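Local coordinates for protein beta-glucuronidase (uncultured Clostridium sp., PDB 6U7J) that hydrolyses beta-D-glucuronides and probably helps gut bacteria reactivate estrogens from their glucuronides, at residues 360-365 / 411-416. Sequence-based numbering, arbitrary orientation.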
loop_
_atom_site.group_PDB
_atom_site.type_symbol
_atom_site.label_atom_id
_atom_site.label_comp_id
_atom_site.label_asym_id
_atom_site.label_seq_id
_atom_site.Cartn_x
_atom_site.Cartn_y
_atom_site.Cartn_z
ATOM N N ILE B 360 -31.989 7.955 -9.818
ATOM C CA ILE B 360 -32.980 7.533 -8.839
ATOM C C ILE B 360 -32.754 8.401 -7.607
ATOM O O ILE B 360 -31.686 8.346 -6.990
ATOM C CB ILE B 360 -32.857 6.036 -8.504
ATOM C CG1 ILE B 360 -33.055 5.161 -9.740
ATOM C CG2 ILE B 360 -33.879 5.626 -7.440
ATOM C CD1 ILE B 360 -32.710 3.685 -9.481
ATOM N N ASP B 361 -33.749 9.214 -7.263
ATOM C CA ASP B 361 -33.675 10.201 -6.186
ATOM C C ASP B 361 -34.261 9.630 -4.893
ATOM O O ASP B 361 -35.423 9.198 -4.871
ATOM C CB ASP B 361 -34.446 11.448 -6.613
ATOM C CG ASP B 361 -33.861 12.738 -6.081
ATOM O OD1 ASP B 361 -33.017 12.727 -5.148
ATOM O OD2 ASP B 361 -34.294 13.786 -6.593
ATOM N N GLU B 362 -33.478 9.662 -3.806
ATOM C CA GLU B 362 -33.795 8.897 -2.602
ATOM C C GLU B 362 -33.821 9.777 -1.351
ATOM O O GLU B 362 -32.963 10.648 -1.183
ATOM C CB GLU B 362 -32.783 7.756 -2.411
ATOM C CG GLU B 362 -33.162 6.736 -1.335
ATOM C CD GLU B 362 -32.223 5.525 -1.311
ATOM O OE1 GLU B 362 -32.510 4.533 -2.031
ATOM O OE2 GLU B 362 -31.192 5.576 -0.584
ATOM N N VAL B 363 -34.793 9.530 -0.465
ATOM C CA VAL B 363 -34.886 10.249 0.814
ATOM C C VAL B 363 -34.107 9.501 1.896
ATOM O O VAL B 363 -33.891 8.290 1.776
ATOM C CB VAL B 363 -36.352 10.462 1.246
ATOM C CG1 VAL B 363 -37.051 11.448 0.304
ATOM C CG2 VAL B 363 -37.106 9.140 1.357
ATOM N N PRO B 364 -33.687 10.160 2.982
ATOM C CA PRO B 364 -32.824 9.475 3.955
ATOM C C PRO B 364 -33.573 8.575 4.929
ATOM O O PRO B 364 -33.259 8.548 6.124
ATOM C CB PRO B 364 -32.130 10.628 4.693
ATOM C CG PRO B 364 -32.703 11.928 4.099
ATOM C CD PRO B 364 -33.957 11.552 3.377
ATOM N N ALA B 365 -34.547 7.821 4.428
ATOM C CA ALA B 365 -35.244 6.808 5.222
ATOM C C ALA B 365 -34.420 5.515 5.265
ATOM O O ALA B 365 -34.797 4.461 4.751
ATOM C CB ALA B 365 -36.634 6.572 4.651
ATOM N N MET B 411 -37.258 8.368 -11.043
ATOM C CA MET B 411 -37.874 7.483 -10.069
ATOM C C MET B 411 -37.538 7.979 -8.668
ATOM O O MET B 411 -36.465 8.545 -8.449
ATOM C CB MET B 411 -37.397 6.033 -10.274
ATOM C CG MET B 411 -38.074 5.003 -9.366
ATOM S SD MET B 411 -38.028 3.306 -10.017
ATOM C CE MET B 411 -36.265 3.053 -10.195
ATOM N N TRP B 412 -38.478 7.786 -7.734
ATOM C CA TRP B 412 -38.272 8.119 -6.330
ATOM C C TRP B 412 -38.030 6.831 -5.566
ATOM O O TRP B 412 -38.811 5.885 -5.690
ATOM C CB TRP B 412 -39.475 8.838 -5.699
ATOM C CG TRP B 412 -39.966 10.065 -6.417
ATOM C CD1 TRP B 412 -41.132 10.188 -7.090
ATOM C CD2 TRP B 412 -39.317 11.344 -6.503
ATOM N NE1 TRP B 412 -41.247 11.448 -7.620
ATOM C CE2 TRP B 412 -40.148 12.181 -7.276
ATOM C CE3 TRP B 412 -38.106 11.856 -6.018
ATOM C CZ2 TRP B 412 -39.815 13.502 -7.579
ATOM C CZ3 TRP B 412 -37.771 13.167 -6.320
ATOM C CH2 TRP B 412 -38.625 13.977 -7.090
ATOM N N SER B 413 -36.970 6.797 -4.767
ATOM C CA SER B 413 -36.786 5.724 -3.807
ATOM C C SER B 413 -37.112 6.275 -2.431
ATOM O O SER B 413 -36.542 7.289 -2.020
ATOM C CB SER B 413 -35.363 5.162 -3.836
ATOM O OG SER B 413 -35.144 4.368 -2.690
ATOM N N ILE B 414 -38.021 5.608 -1.721
ATOM C CA ILE B 414 -38.580 6.162 -0.494
ATOM C C ILE B 414 -37.924 5.607 0.751
ATOM O O ILE B 414 -38.228 6.089 1.858
ATOM C CB ILE B 414 -40.102 5.920 -0.420
ATOM C CG1 ILE B 414 -40.379 4.424 -0.387
ATOM C CG2 ILE B 414 -40.797 6.593 -1.604
ATOM C CD1 ILE B 414 -41.769 4.075 0.096
ATOM N N THR B 415 -37.050 4.606 0.614
ATOM C CA THR B 415 -36.414 3.952 1.745
ATOM C C THR B 415 -35.301 3.042 1.237
ATOM O O THR B 415 -35.359 2.514 0.118
ATOM C CB THR B 415 -37.429 3.148 2.575
ATOM O OG1 THR B 415 -36.812 2.671 3.770
ATOM C CG2 THR B 415 -37.972 1.963 1.792
ATOM N N ASN B 416 -34.282 2.875 2.066
ATOM C CA ASN B 416 -33.204 1.942 1.780
ATOM C C ASN B 416 -33.148 0.916 2.899
ATOM O O ASN B 416 -32.906 1.273 4.060
ATOM C CB ASN B 416 -31.860 2.662 1.620
ATOM C CG ASN B 416 -30.722 1.700 1.364
ATOM O OD1 ASN B 416 -30.494 1.272 0.229
ATOM N ND2 ASN B 416 -30.006 1.350 2.419
HETATM O O HOH W 1 -34.422 1.746 6.473
#
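Ser413 OG donates to Glu362 OE1 over 2.7 Å, reaching the carboxylate on its anti side, 20° out of its plane. Glu362 CG (chi1 -169°) and Ser413 OG both lie anti to their own backbone N on one face of the sheet, which lets hydroxyl and carboxylate meet. The backbones pair in parallel: Asp361 N gives its hydrogen to Met411 O, Ser413 N to Asp361 O (2.9 Å), and Val363 N to Ser413 O. Beyond the strand end Ala365 O accepts from two protein donors, Thr415 OG1 in the carbonyl plane (2.9 Å) and Asn416 N above it (3.2 Å); a water lies within hydrogen-bonding distance of Ala365 O and Asn416 O. Ile360 CD1 meets Met411 CE at 3.7 Å on the face of Glu362; on the other, Asp361 lies alongside Trp412, carboxylate and ring planes 23° apart, OD2 3.5 Å from CZ3. Arg338 NH1 ties the strands' polar ends together, salt-bridged to Glu362 OE1 and hydrogen-bonded to Asn416 OD1, which also bonds Thr448 OG1; His341 ND1 is hydrogen-bonded to Glu362 OE2. Asn416 ends its strand at the C-terminal side, where TIM barrels carry their active sites. Helix 386-403 completes the beta-alpha-beta crossover, covering Val363 and Ala365; helix 424-439 packs on Trp412 and Ile414, and strands 336-338 and 445-449 continue the sheet on either side.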